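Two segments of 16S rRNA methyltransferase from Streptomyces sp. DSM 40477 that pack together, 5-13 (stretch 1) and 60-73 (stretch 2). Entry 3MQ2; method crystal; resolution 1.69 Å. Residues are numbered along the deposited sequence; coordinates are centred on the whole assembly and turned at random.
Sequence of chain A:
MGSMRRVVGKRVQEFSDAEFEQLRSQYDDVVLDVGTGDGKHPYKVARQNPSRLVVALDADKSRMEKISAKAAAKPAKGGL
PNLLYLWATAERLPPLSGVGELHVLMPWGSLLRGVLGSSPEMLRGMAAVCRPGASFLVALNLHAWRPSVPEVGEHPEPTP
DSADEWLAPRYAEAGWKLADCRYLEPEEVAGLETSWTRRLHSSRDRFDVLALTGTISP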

# COMPACT_ATOMS: atom_id res chain seq x y z
N ARG A 5 12.35 -2.50 -11.19
CA ARG A 5 13.60 -2.01 -10.64
C ARG A 5 13.70 -2.44 -9.19
O ARG A 5 13.12 -1.80 -8.31
CB ARG A 5 13.65 -0.48 -10.74
CG ARG A 5 13.70 0.03 -12.19
CD ARG A 5 13.49 1.53 -12.27
NE ARG A 5 12.16 1.95 -11.83
CZ ARG A 5 11.09 2.02 -12.62
NH1 ARG A 5 11.17 1.65 -13.91
NH2 ARG A 5 9.94 2.45 -12.11
N ARG A 6 14.42 -3.53 -8.93
CA ARG A 6 14.52 -4.07 -7.58
C ARG A 6 15.47 -3.23 -6.74
O ARG A 6 16.53 -2.82 -7.20
CB ARG A 6 14.96 -5.54 -7.59
CG ARG A 6 15.06 -6.12 -6.18
CD ARG A 6 15.39 -7.61 -6.18
NE ARG A 6 15.42 -8.10 -4.79
CZ ARG A 6 16.05 -9.20 -4.39
NH1 ARG A 6 16.69 -9.97 -5.26
NH2 ARG A 6 16.02 -9.53 -3.11
N VAL A 7 15.06 -2.97 -5.51
CA VAL A 7 15.91 -2.28 -4.55
C VAL A 7 16.47 -3.26 -3.53
O VAL A 7 15.71 -4.00 -2.89
CB VAL A 7 15.15 -1.17 -3.82
CG1 VAL A 7 16.03 -0.57 -2.72
CG2 VAL A 7 14.73 -0.08 -4.82
N VAL A 8 17.79 -3.27 -3.39
CA VAL A 8 18.44 -4.03 -2.32
C VAL A 8 19.54 -3.17 -1.70
O VAL A 8 20.59 -2.95 -2.31
CB VAL A 8 19.03 -5.37 -2.80
CG1 VAL A 8 19.72 -6.09 -1.64
CG2 VAL A 8 17.94 -6.27 -3.39
N GLY A 9 19.31 -2.69 -0.49
CA GLY A 9 20.19 -1.71 0.12
C GLY A 9 20.29 -0.49 -0.78
O GLY A 9 19.27 0.07 -1.18
N LYS A 10 21.51 -0.07 -1.10
CA LYS A 10 21.68 1.09 -1.97
C LYS A 10 21.72 0.71 -3.45
O LYS A 10 21.91 1.57 -4.31
CB LYS A 10 22.96 1.84 -1.60
CG LYS A 10 22.98 2.37 -0.18
CD LYS A 10 24.24 3.16 0.08
CE LYS A 10 24.22 3.79 1.46
NZ LYS A 10 25.48 4.52 1.77
N ARG A 11 21.56 -0.57 -3.74
CA ARG A 11 21.62 -1.04 -5.12
C ARG A 11 20.24 -1.07 -5.75
O ARG A 11 19.26 -1.48 -5.11
CB ARG A 11 22.23 -2.44 -5.19
CG ARG A 11 22.29 -3.02 -6.60
CD ARG A 11 22.76 -4.47 -6.58
NE ARG A 11 22.89 -5.02 -7.92
CZ ARG A 11 23.35 -6.24 -8.19
NH1 ARG A 11 23.74 -7.04 -7.21
NH2 ARG A 11 23.42 -6.66 -9.45
N VAL A 12 20.15 -0.64 -7.00
CA VAL A 12 18.96 -0.89 -7.80
C VAL A 12 19.37 -1.82 -8.93
O VAL A 12 20.43 -1.63 -9.54
CB VAL A 12 18.37 0.41 -8.39
CG1 VAL A 12 17.22 0.10 -9.34
CG2 VAL A 12 17.90 1.34 -7.27
N GLN A 13 18.56 -2.85 -9.17
CA GLN A 13 18.79 -3.74 -10.29
C GLN A 13 17.52 -3.99 -11.08
O GLN A 13 16.54 -4.54 -10.57
CB GLN A 13 19.37 -5.08 -9.82
CG GLN A 13 19.60 -6.06 -10.98
CD GLN A 13 20.64 -5.57 -11.96
OE1 GLN A 13 21.79 -5.33 -11.59
NE2 GLN A 13 20.26 -5.44 -13.23
N ASP A 60 10.59 6.72 -3.42
CA ASP A 60 11.89 7.09 -2.86
C ASP A 60 12.71 5.85 -2.48
O ASP A 60 12.44 5.21 -1.47
CB ASP A 60 11.69 7.98 -1.62
CG ASP A 60 13.00 8.41 -0.98
OD1 ASP A 60 14.07 7.89 -1.35
OD2 ASP A 60 12.95 9.28 -0.08
N LYS A 61 13.72 5.52 -3.29
CA LYS A 61 14.47 4.29 -3.08
C LYS A 61 15.26 4.29 -1.78
O LYS A 61 15.48 3.23 -1.19
CB LYS A 61 15.39 3.97 -4.27
CG LYS A 61 16.49 4.99 -4.55
CD LYS A 61 17.29 4.57 -5.80
CE LYS A 61 18.20 5.68 -6.32
NZ LYS A 61 19.28 6.04 -5.35
N SER A 62 15.67 5.47 -1.32
CA SER A 62 16.50 5.56 -0.12
C SER A 62 15.79 5.05 1.14
O SER A 62 16.44 4.53 2.05
CB SER A 62 16.98 6.99 0.11
OG SER A 62 15.90 7.83 0.48
N ARG A 63 14.47 5.19 1.18
CA ARG A 63 13.70 4.80 2.37
C ARG A 63 13.78 3.30 2.61
O ARG A 63 13.76 2.84 3.75
CB ARG A 63 12.23 5.19 2.24
CG ARG A 63 11.95 6.68 2.15
CD ARG A 63 12.35 7.43 3.41
NE ARG A 63 11.76 6.88 4.63
CZ ARG A 63 10.46 6.91 4.93
NH1 ARG A 63 9.59 7.43 4.08
NH2 ARG A 63 10.04 6.39 6.08
N MET A 64 13.86 2.54 1.53
CA MET A 64 13.81 1.08 1.60
C MET A 64 15.18 0.43 1.80
O MET A 64 15.28 -0.79 1.85
CB MET A 64 13.16 0.54 0.32
CG MET A 64 11.72 1.05 0.08
SD MET A 64 11.00 0.42 -1.46
CE MET A 64 11.76 1.53 -2.67
N GLU A 65 16.23 1.24 1.93
CA GLU A 65 17.59 0.69 1.94
C GLU A 65 17.81 -0.41 2.99
O GLU A 65 18.16 -1.54 2.65
CB GLU A 65 18.64 1.78 2.15
CG GLU A 65 20.05 1.20 2.26
CD GLU A 65 21.08 2.22 2.71
OE1 GLU A 65 20.88 3.43 2.46
OE2 GLU A 65 22.09 1.81 3.33
N LYS A 66 17.62 -0.06 4.26
CA LYS A 66 17.91 -0.98 5.35
C LYS A 66 17.13 -2.28 5.28
O LYS A 66 17.71 -3.36 5.34
CB LYS A 66 17.67 -0.31 6.71
CG LYS A 66 17.80 -1.27 7.88
CD LYS A 66 16.88 -0.86 9.03
CE LYS A 66 16.79 -1.96 10.08
NZ LYS A 66 16.29 -3.23 9.49
N ILE A 67 15.81 -2.19 5.15
CA ILE A 67 14.97 -3.38 5.23
C ILE A 67 15.12 -4.27 3.99
O ILE A 67 15.09 -5.49 4.09
CB ILE A 67 13.50 -3.04 5.51
CG1 ILE A 67 13.40 -2.27 6.83
CG2 ILE A 67 12.66 -4.30 5.61
CD1 ILE A 67 12.02 -2.23 7.42
N SER A 68 15.29 -3.65 2.82
CA SER A 68 15.47 -4.42 1.59
C SER A 68 16.79 -5.20 1.63
O SER A 68 16.87 -6.32 1.11
CB SER A 68 15.38 -3.53 0.34
OG SER A 68 16.48 -2.63 0.22
N ALA A 69 17.82 -4.63 2.25
CA ALA A 69 19.09 -5.31 2.40
C ALA A 69 18.94 -6.52 3.33
O ALA A 69 19.46 -7.60 3.05
CB ALA A 69 20.15 -4.36 2.94
N LYS A 70 18.22 -6.32 4.42
CA LYS A 70 17.98 -7.39 5.38
C LYS A 70 17.17 -8.51 4.73
O LYS A 70 17.48 -9.69 4.89
CB LYS A 70 17.24 -6.84 6.59
CG LYS A 70 16.84 -7.89 7.61
CD LYS A 70 16.29 -7.23 8.86
CE LYS A 70 16.10 -8.23 9.99
NZ LYS A 70 15.69 -7.55 11.24
N ALA A 71 16.14 -8.14 3.97
CA ALA A 71 15.27 -9.13 3.35
C ALA A 71 16.00 -9.96 2.30
O ALA A 71 15.59 -11.07 1.99
CB ALA A 71 14.04 -8.44 2.72
N ALA A 72 17.08 -9.40 1.75
CA ALA A 72 17.84 -10.09 0.70
C ALA A 72 18.99 -10.91 1.27
O ALA A 72 19.73 -11.55 0.53
CB ALA A 72 18.37 -9.08 -0.31
N ALA A 73 19.12 -10.90 2.60
CA ALA A 73 20.18 -11.62 3.28
C ALA A 73 19.79 -13.08 3.45
O ALA A 73 18.72 -13.49 3.03
CB ALA A 73 20.48 -10.99 4.63
O HOH W 1 15.10 -7.63 -0.70
O HOH W 2 18.13 2.39 -1.62

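Stretch 1 is a β-hairpin: strand 5-8 turns back into strand 11-13 through a type II' turn from V8 to R11. Paired backbone bonds hold the two arms together, R6 N to Q13 O (2.9 Å) and Q13 N to R6 O (2.8 Å), then V8 N to R11 O and R11 N to V8 O (both 2.9 Å). Stretch 2 carries helix 65-71, whose axis crosses that of strand 5-8 at 90°, with a closest approach of 7.0 Å. So close a crossing brings backbone against backbone at the hairpin turn: the CA atoms of G9 and E65 lie 4.0 Å apart, and those of V8 and S68 4.9 Å. G9 has phi/psi of 58/-128, a positive phi that by itself favours glycine. Its CA approaches E65 O at 3.2 Å in a CA-H...O contact (150° at the hydrogen), and a longer one runs the other way, from E65 CA to G9 O at 3.6 Å. E65 O also accepts the helical bond from A69 N (3.1 Å), so the turn meets a carbonyl already engaged within the helix.

The one direct hydrogen bond between the stretches runs from G9 N to S68 OG (2.9 Å, 141°). S68, chi1 near 69° (p), points toward the hairpin, and its hydroxyl donates to M64 O (2.7 Å) one turn back; OG thus accepts from the hairpin while donating to a carbonyl of its own stretch. Two waters extend the polar link. Water 1 accepts from R6 NH2 (3.2 Å) and donates to S68 O (2.9 Å); water 2 donates to both G9 O (2.6 Å) and K61 O (2.8 Å), joining two backbone carbonyls that could not bond to each other.

Around this polar centre the contacts are largely apolar. Buried V7 points toward stretch 2, with CG2 4.0 Å from M64 CE and CG1 3.6 Å from S68 OG. V8 points sideways, yet its CG1 reaches A72 CB at 3.5 Å, just past the helix. R6 begins by pointing away, but its extended side chain returns, leaving NH2 3.7 Å from A72 CB. On the second strand, V12 CG2 packs on the aliphatic part of K61, 3.6 Å from CD. At the turn, K10 lies along E65, with K10 CE 3.5 Å from E65 OE2; the closest approach is therefore through a methylene carbon. Together the two stretches bury 503 Å², V7 being the residue most covered.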